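Local coordinates for protein BamaA.19900.a (Balamuthia mandrillaris, PDB 6VZZ) that binds glucose and, as a glucokinase, probably phosphorylates it to glucose 6-phosphate with ATP as phosphate donor, at residues P169-A174 with S352-F357; N341-L346 with L371-K376; L323-Q328 with F358-K363. All blocks are in the same frame, centred on the assembly; numbering follows the deposited sequence.

Contact 1: residues P169-A174 with S352-F357; sequences PLWGPA and SLRAEF
Trp171 reaches out from an edge strand and meets one turn of helix 350-357, touching Arg354 and Phe357 at different parts of its indole. Arg354 lies alongside it, the two side chains running past each other in opposite directions. NH1 of Arg354 sits 3.1 Å above the indole plane, displaced toward the rim and 3.4 Å from CD2 of Trp171. The guanidinium does not lie flat on the indole: the two planes are 84° apart, and CB of Trp171 comes to the guanidinium's own edge, in its plane. This is an off-centre cation-pi contact, with Arg354 CZ 4.9 Å from the centroid of the five-membered ring. A bend in the arginine chain (chi3 64°) carries the charged end to the pyrrole half, while its CG packs 3.5 Å from Trp171 CZ3. Strand 167-171 is outermost, within this chain, in the six-stranded mixed sheet of this actin-like ATPase fold; a classic beta bulge, Leu170 and Trp171 both facing Leu371, marks its pairing with strand 370-374. Phe357 takes the far end of the indole: Trp171 CZ2 lies over one face of the phenyl ring, 3.8 Å from Phe357 CD2. The ring planes are inclined at 51°, with the phenyl and six-membered-ring centroids 5.6 Å apart, neither stacked nor T-shaped. On the helix, Glu356 turns instead to Arg318 and Lys321 of helix 303-327, forming salt bridges with both.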
# COMPACT_ATOMS: atom_id res chain seq x y z
N PRO A 169 -13.67 10.79 -16.75
CA PRO A 169 -12.93 11.56 -15.74
C PRO A 169 -13.87 12.35 -14.86
O PRO A 169 -14.86 12.93 -15.33
CB PRO A 169 -12.04 12.49 -16.57
CG PRO A 169 -12.16 12.01 -17.99
CD PRO A 169 -13.46 11.32 -18.11
N LEU A 170 -13.58 12.36 -13.56
CA LEU A 170 -14.25 13.26 -12.64
C LEU A 170 -13.40 14.47 -12.29
O LEU A 170 -13.96 15.55 -12.06
CB LEU A 170 -14.64 12.52 -11.36
CG LEU A 170 -15.75 11.47 -11.45
CD1 LEU A 170 -16.12 10.94 -10.07
CD2 LEU A 170 -16.98 12.02 -12.15
N TRP A 171 -12.08 14.32 -12.25
CA TRP A 171 -11.18 15.46 -12.06
C TRP A 171 -9.75 15.02 -12.34
O TRP A 171 -9.46 13.83 -12.50
CB TRP A 171 -11.34 16.07 -10.66
CG TRP A 171 -10.82 15.27 -9.49
CD1 TRP A 171 -9.54 14.84 -9.28
CD2 TRP A 171 -11.57 14.87 -8.33
NE1 TRP A 171 -9.45 14.18 -8.08
CE2 TRP A 171 -10.68 14.19 -7.47
CE3 TRP A 171 -12.90 15.01 -7.94
CZ2 TRP A 171 -11.08 13.66 -6.25
CZ3 TRP A 171 -13.30 14.47 -6.72
CH2 TRP A 171 -12.39 13.80 -5.89
N GLY A 172 -8.86 16.00 -12.43
CA GLY A 172 -7.46 15.75 -12.66
C GLY A 172 -6.95 16.40 -13.93
O GLY A 172 -7.71 16.90 -14.76
N PRO A 173 -5.62 16.37 -14.13
CA PRO A 173 -5.02 17.07 -15.28
C PRO A 173 -5.32 16.42 -16.62
O PRO A 173 -5.04 17.03 -17.66
CB PRO A 173 -3.52 17.01 -14.98
CG PRO A 173 -3.40 16.51 -13.58
CD PRO A 173 -4.61 15.70 -13.31
N ALA A 174 -5.86 15.21 -16.63
CA ALA A 174 -6.17 14.50 -17.86
C ALA A 174 -7.67 14.44 -18.11
O ALA A 174 -8.13 13.61 -18.91
CB ALA A 174 -5.59 13.09 -17.81
N SER A 352 -18.22 18.41 -1.34
CA SER A 352 -18.06 17.68 -0.09
C SER A 352 -17.04 16.56 -0.25
O SER A 352 -16.24 16.31 0.67
CB SER A 352 -19.40 17.12 0.36
OG SER A 352 -20.42 18.09 0.16
N LEU A 353 -17.03 15.88 -1.40
CA LEU A 353 -16.08 14.80 -1.60
C LEU A 353 -14.67 15.33 -1.78
O LEU A 353 -13.72 14.76 -1.24
CB LEU A 353 -16.49 13.96 -2.80
CG LEU A 353 -17.84 13.27 -2.63
CD1 LEU A 353 -18.07 12.35 -3.79
CD2 LEU A 353 -17.89 12.49 -1.31
N ARG A 354 -14.51 16.42 -2.54
CA ARG A 354 -13.20 17.02 -2.73
C ARG A 354 -12.66 17.60 -1.43
O ARG A 354 -11.47 17.47 -1.14
CB ARG A 354 -13.26 18.11 -3.79
CG ARG A 354 -13.52 17.62 -5.18
CD ARG A 354 -13.63 18.80 -6.10
NE ARG A 354 -12.37 19.54 -6.19
CZ ARG A 354 -11.39 19.24 -7.04
NH1 ARG A 354 -11.51 18.20 -7.86
NH2 ARG A 354 -10.29 19.97 -7.07
N ALA A 355 -13.51 18.24 -0.64
CA ALA A 355 -13.07 18.74 0.66
C ALA A 355 -12.45 17.61 1.48
O ALA A 355 -11.44 17.81 2.16
CB ALA A 355 -14.24 19.38 1.40
N GLU A 356 -13.03 16.41 1.40
CA GLU A 356 -12.48 15.27 2.12
C GLU A 356 -11.18 14.78 1.48
O GLU A 356 -10.20 14.51 2.18
CB GLU A 356 -13.50 14.14 2.17
CG GLU A 356 -12.94 12.81 2.66
CD GLU A 356 -12.31 12.91 4.04
OE1 GLU A 356 -11.28 12.25 4.27
OE2 GLU A 356 -12.82 13.67 4.89
N PHE A 357 -11.16 14.67 0.14
CA PHE A 357 -10.02 14.04 -0.52
C PHE A 357 -8.75 14.88 -0.40
O PHE A 357 -7.66 14.33 -0.25
CB PHE A 357 -10.35 13.78 -1.99
CG PHE A 357 -9.23 13.12 -2.75
CD1 PHE A 357 -9.00 11.76 -2.63
CD2 PHE A 357 -8.39 13.87 -3.57
CE1 PHE A 357 -7.96 11.16 -3.32
CE2 PHE A 357 -7.35 13.27 -4.25
CZ PHE A 357 -7.13 11.91 -4.13

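Contact 2: residues N341-L346 with L371-K376; sequences NNNLFL and LFTQTK
Asn343 extends its carboxamide to Thr373 and Gln374, joining the first turn of helix 343-348 to strand 370-374, an interior strand of the six-stranded mixed sheet of the actin-like ATPase fold. Two hydrogen bonds, one from each end of the amide, carry the contact. Thr373 OG1 stands anti to the backbone N (chi1 -166°), facing the amide, and donates to Asn343 OD1 over 2.7 Å, tilted by 26° from the carbonyl plane. The same OD1 also accepts a bond from Gln339 NE2, so two donors hold the oxygen. At the other end, ND2 gives one of its hydrogens to the backbone O of Gln374, also at 2.7 Å and with an N-H...O angle of 153°; this acceptor lies close to the Asn343 amide plane. With both amide ends engaged, rotation about the CB-CG bond is restrained. Beyond the two bonds, the methyls of Thr373 and Thr375 brush the amide, Thr375 CG2 coming to 4.1 Å from Asn343 ND2. Around the polar link, Leu346 and Thr373 both pack on Leu334 of the adjoining strand 331-335. The Gln374 side chain leads away from the helix, its OE1 accepting from Gly336 N and its NE2 donating to Lys376 O at 3.1 Å.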
# COMPACT_ATOMS: atom_id res chain seq x y z
N ASN A 341 -24.44 3.32 -10.68
CA ASN A 341 -25.66 3.89 -10.12
C ASN A 341 -25.40 4.97 -9.08
O ASN A 341 -26.35 5.64 -8.66
CB ASN A 341 -26.52 2.79 -9.49
CG ASN A 341 -26.90 1.70 -10.48
OD1 ASN A 341 -26.63 0.53 -10.26
ND2 ASN A 341 -27.52 2.10 -11.58
N ASN A 342 -24.15 5.16 -8.64
CA ASN A 342 -23.84 6.14 -7.61
C ASN A 342 -23.07 7.34 -8.13
O ASN A 342 -22.72 8.21 -7.33
CB ASN A 342 -23.04 5.48 -6.47
CG ASN A 342 -23.89 4.54 -5.64
OD1 ASN A 342 -25.11 4.55 -5.73
ND2 ASN A 342 -23.23 3.72 -4.83
N ASN A 343 -22.79 7.42 -9.43
CA ASN A 343 -22.05 8.57 -9.94
C ASN A 343 -22.86 9.85 -9.87
O ASN A 343 -22.29 10.93 -9.71
CB ASN A 343 -21.60 8.32 -11.38
CG ASN A 343 -20.55 7.25 -11.49
OD1 ASN A 343 -19.66 7.14 -10.64
ND2 ASN A 343 -20.65 6.44 -12.54
N LEU A 344 -24.19 9.75 -10.01
CA LEU A 344 -25.02 10.95 -9.89
C LEU A 344 -24.90 11.54 -8.49
O LEU A 344 -24.68 12.74 -8.34
CB LEU A 344 -26.47 10.63 -10.22
CG LEU A 344 -27.47 11.73 -9.88
CD1 LEU A 344 -27.30 12.96 -10.77
CD2 LEU A 344 -28.91 11.21 -9.93
N PHE A 345 -25.02 10.69 -7.46
CA PHE A 345 -24.83 11.18 -6.10
C PHE A 345 -23.47 11.84 -5.96
O PHE A 345 -23.34 12.89 -5.32
CB PHE A 345 -24.97 10.05 -5.08
CG PHE A 345 -24.70 10.50 -3.67
CD1 PHE A 345 -25.72 11.02 -2.89
CD2 PHE A 345 -23.42 10.44 -3.14
CE1 PHE A 345 -25.47 11.46 -1.60
CE2 PHE A 345 -23.16 10.89 -1.85
CZ PHE A 345 -24.19 11.40 -1.08
N LEU A 346 -22.45 11.24 -6.56
CA LEU A 346 -21.09 11.75 -6.46
C LEU A 346 -20.99 13.16 -7.04
O LEU A 346 -20.36 14.05 -6.45
CB LEU A 346 -20.17 10.77 -7.18
CG LEU A 346 -18.72 10.54 -6.78
CD1 LEU A 346 -18.23 9.28 -7.48
CD2 LEU A 346 -17.89 11.74 -7.20
N LEU A 371 -8.88 11.18 -11.38
CA LEU A 371 -9.94 10.33 -10.84
C LEU A 371 -10.87 9.95 -11.98
O LEU A 371 -11.40 10.84 -12.67
CB LEU A 371 -10.70 11.02 -9.71
CG LEU A 371 -12.02 10.35 -9.27
CD1 LEU A 371 -11.77 8.94 -8.76
CD2 LEU A 371 -12.74 11.19 -8.21
N PHE A 372 -11.05 8.66 -12.19
CA PHE A 372 -11.98 8.15 -13.18
C PHE A 372 -13.05 7.34 -12.46
O PHE A 372 -12.81 6.80 -11.38
CB PHE A 372 -11.29 7.27 -14.24
CG PHE A 372 -10.10 7.92 -14.88
CD1 PHE A 372 -10.27 8.87 -15.87
CD2 PHE A 372 -8.82 7.59 -14.49
CE1 PHE A 372 -9.18 9.47 -16.47
CE2 PHE A 372 -7.73 8.20 -15.08
CZ PHE A 372 -7.91 9.15 -16.07
N THR A 373 -14.23 7.27 -13.06
CA THR A 373 -15.28 6.46 -12.47
C THR A 373 -15.99 5.72 -13.60
O THR A 373 -16.14 6.24 -14.70
CB THR A 373 -16.25 7.33 -11.64
OG1 THR A 373 -17.07 6.48 -10.82
CG2 THR A 373 -17.13 8.21 -12.54
N GLN A 374 -16.37 4.48 -13.32
CA GLN A 374 -17.01 3.65 -14.32
C GLN A 374 -18.43 4.14 -14.57
O GLN A 374 -19.18 4.39 -13.62
CB GLN A 374 -17.01 2.19 -13.87
CG GLN A 374 -17.48 1.21 -14.92
CD GLN A 374 -17.40 -0.24 -14.45
OE1 GLN A 374 -16.57 -0.59 -13.60
NE2 GLN A 374 -18.26 -1.08 -14.99
N THR A 375 -18.80 4.28 -15.85
CA THR A 375 -20.06 4.89 -16.23
C THR A 375 -21.01 3.96 -16.97
O THR A 375 -22.20 4.28 -17.06
CB THR A 375 -19.82 6.12 -17.11
OG1 THR A 375 -18.97 5.74 -18.20
CG2 THR A 375 -19.16 7.24 -16.31
N LYS A 376 -20.53 2.85 -17.52
CA LYS A 376 -21.42 1.89 -18.15
C LYS A 376 -21.25 0.54 -17.47
O LYS A 376 -20.13 0.16 -17.11
CB LYS A 376 -21.15 1.78 -19.66

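Contact 3: residues L323-Q328 with F358-K363; sequences LCIGLQ and FDHPKK
Ile325, close to the end of helix 303-327, points its CD1 methyl at the imidazole of His360, the two side chains coming from opposite directions. The methyl lies over the centre of one ring face, a CH-pi contact. The isoleucine arm is extended, with CD1 anti to CA (chi2 170°), and so reaches beyond the helix surface to the loop. Ile325 CD1 also passes 4.4 Å from Lys362 CB, which makes this second contact looser. On its opposite face the ring is covered by the next residue in the chain, Pro361, whose CD is 3.1 Å above the imidazole plane and offset toward the rim. The first torsion of His360 (CG anti to the backbone N) turns the imidazole toward the helix, with the Ile325 methyl over one face and Pro361 CD near the rim of the other. Its rotation is fixed further at the edge, where Lys362 N donates to His360 ND1 over 3.0 Å (163° at the hydrogen), nearly in the ring plane; ND1 serves here as an acceptor. The bond lies within the type I beta turn from His360 to Lys363. On the helix side, Gln328 has positive phi and curls its side chain back, so that NE2 donates to Ile325 O at 2.8 Å, almost straight (175°) and on a lone pair. Lys362 starts toward the helix, but its chain is bent and its end leads away: NZ forms a salt bridge with Glu256 of the second subunit. His360 and Lys362 both pack on His221 of that subunit, a residue of the glucose pocket. With the Lys362 side chain about 6 Å from a bound glucose, this helix-to-turn packing belongs to a subunit interface that borders the sugar site.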
# COMPACT_ATOMS: atom_id res chain seq x y z
N LEU A 323 -4.21 6.20 0.37
CA LEU A 323 -3.52 5.25 -0.50
C LEU A 323 -2.82 5.96 -1.65
O LEU A 323 -1.75 5.53 -2.09
CB LEU A 323 -4.51 4.21 -1.02
CG LEU A 323 -5.09 3.24 0.01
CD1 LEU A 323 -6.10 2.35 -0.67
CD2 LEU A 323 -4.01 2.40 0.66
N CYS A 324 -3.41 7.05 -2.16
CA CYS A 324 -2.74 7.83 -3.19
C CYS A 324 -1.40 8.35 -2.69
O CYS A 324 -0.39 8.33 -3.42
CB CYS A 324 -3.62 8.99 -3.65
SG CYS A 324 -4.99 8.54 -4.76
N ILE A 325 -1.36 8.80 -1.44
CA ILE A 325 -0.12 9.30 -0.86
C ILE A 325 0.87 8.17 -0.65
O ILE A 325 2.03 8.26 -1.08
CB ILE A 325 -0.44 10.03 0.46
CG1 ILE A 325 -1.12 11.36 0.16
CG2 ILE A 325 0.82 10.20 1.31
CD1 ILE A 325 -1.67 12.04 1.36
N GLY A 326 0.43 7.09 -0.01
CA GLY A 326 1.34 5.99 0.28
C GLY A 326 1.85 5.29 -0.97
O GLY A 326 3.04 4.97 -1.07
N LEU A 327 0.96 5.03 -1.92
CA LEU A 327 1.32 4.30 -3.13
C LEU A 327 1.90 5.20 -4.22
O LEU A 327 2.47 4.68 -5.18
CB LEU A 327 0.11 3.54 -3.67
CG LEU A 327 -0.37 2.44 -2.70
CD1 LEU A 327 -1.58 1.70 -3.25
CD2 LEU A 327 0.76 1.46 -2.39
N GLN A 328 1.77 6.52 -4.10
CA GLN A 328 2.30 7.45 -5.09
C GLN A 328 1.76 7.14 -6.48
O GLN A 328 2.50 7.09 -7.47
CB GLN A 328 3.83 7.45 -5.09
CG GLN A 328 4.45 8.11 -3.89
CD GLN A 328 4.16 9.61 -3.83
OE1 GLN A 328 4.71 10.39 -4.61
NE2 GLN A 328 3.29 10.02 -2.91
N PHE A 358 -8.86 16.20 -0.45
CA PHE A 358 -7.69 17.06 -0.29
C PHE A 358 -7.46 17.51 1.15
O PHE A 358 -6.64 18.40 1.39
CB PHE A 358 -7.82 18.28 -1.21
CG PHE A 358 -7.91 17.92 -2.65
CD1 PHE A 358 -6.78 17.50 -3.34
CD2 PHE A 358 -9.12 17.96 -3.32
CE1 PHE A 358 -6.85 17.14 -4.67
CE2 PHE A 358 -9.21 17.60 -4.66
CZ PHE A 358 -8.07 17.18 -5.33
N ASP A 359 -8.14 16.89 2.13
CA ASP A 359 -7.94 17.21 3.55
C ASP A 359 -6.74 16.42 4.06
O ASP A 359 -6.85 15.34 4.66
CB ASP A 359 -9.23 16.89 4.31
CG ASP A 359 -9.13 17.15 5.82
OD1 ASP A 359 -8.02 17.37 6.35
OD2 ASP A 359 -10.19 17.14 6.48
N HIS A 360 -5.55 16.99 3.84
CA HIS A 360 -4.31 16.32 4.21
C HIS A 360 -3.19 17.34 4.28
O HIS A 360 -3.18 18.29 3.49
CB HIS A 360 -3.95 15.20 3.21
CG HIS A 360 -3.03 14.16 3.77
ND1 HIS A 360 -1.66 14.34 3.84
CD2 HIS A 360 -3.28 12.95 4.31
CE1 HIS A 360 -1.11 13.28 4.40
NE2 HIS A 360 -2.06 12.42 4.69
N PRO A 361 -2.23 17.18 5.20
CA PRO A 361 -1.07 18.10 5.21
C PRO A 361 -0.30 18.09 3.91
O PRO A 361 0.26 19.12 3.51
CB PRO A 361 -0.21 17.58 6.36
CG PRO A 361 -1.11 16.72 7.19
CD PRO A 361 -2.21 16.21 6.31
N LYS A 362 -0.25 16.94 3.24
CA LYS A 362 0.44 16.80 1.96
C LYS A 362 -0.50 16.98 0.79
O LYS A 362 -0.36 16.31 -0.24
CB LYS A 362 1.13 15.44 1.88
CG LYS A 362 2.12 15.16 2.99
CD LYS A 362 3.28 16.12 2.95
CE LYS A 362 4.47 15.59 3.76
NZ LYS A 362 4.37 15.85 5.22
N LYS A 363 -1.49 17.87 0.90
CA LYS A 363 -2.48 17.99 -0.16
C LYS A 363 -1.83 18.40 -1.48
O LYS A 363 -2.30 18.01 -2.55
CB LYS A 363 -3.59 18.96 0.24
CG LYS A 363 -3.34 20.40 -0.07
CD LYS A 363 -4.43 21.26 0.54
CE LYS A 363 -4.28 21.37 2.06
NZ LYS A 363 -5.59 21.59 2.75

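In the fold
From the N terminus the chain first passes 169-174, then after a long excursion 323-328, 341-346, 352-357, 358-363 and 371-376. Contact 1 closes a loop of 177 intervening residues; contact 3 closes one of 29 and contact 2 one of 24. Each pair crosses, since their segments alternate along the chain. Contacts 1 and 2 bring the consecutive helices 343-348 and 350-357 to neighbouring strands 370-374 and 167-171, respectively, and touch where Leu353 and Leu170 pack on Leu346 and where Leu170 and Trp171 pair through the backbone with Leu371. Contact 3 ties the end of helix 303-327 to the loop that follows helix 350-357; it meets contact 1 through Phe357 on Cys324, but does not touch contact 2.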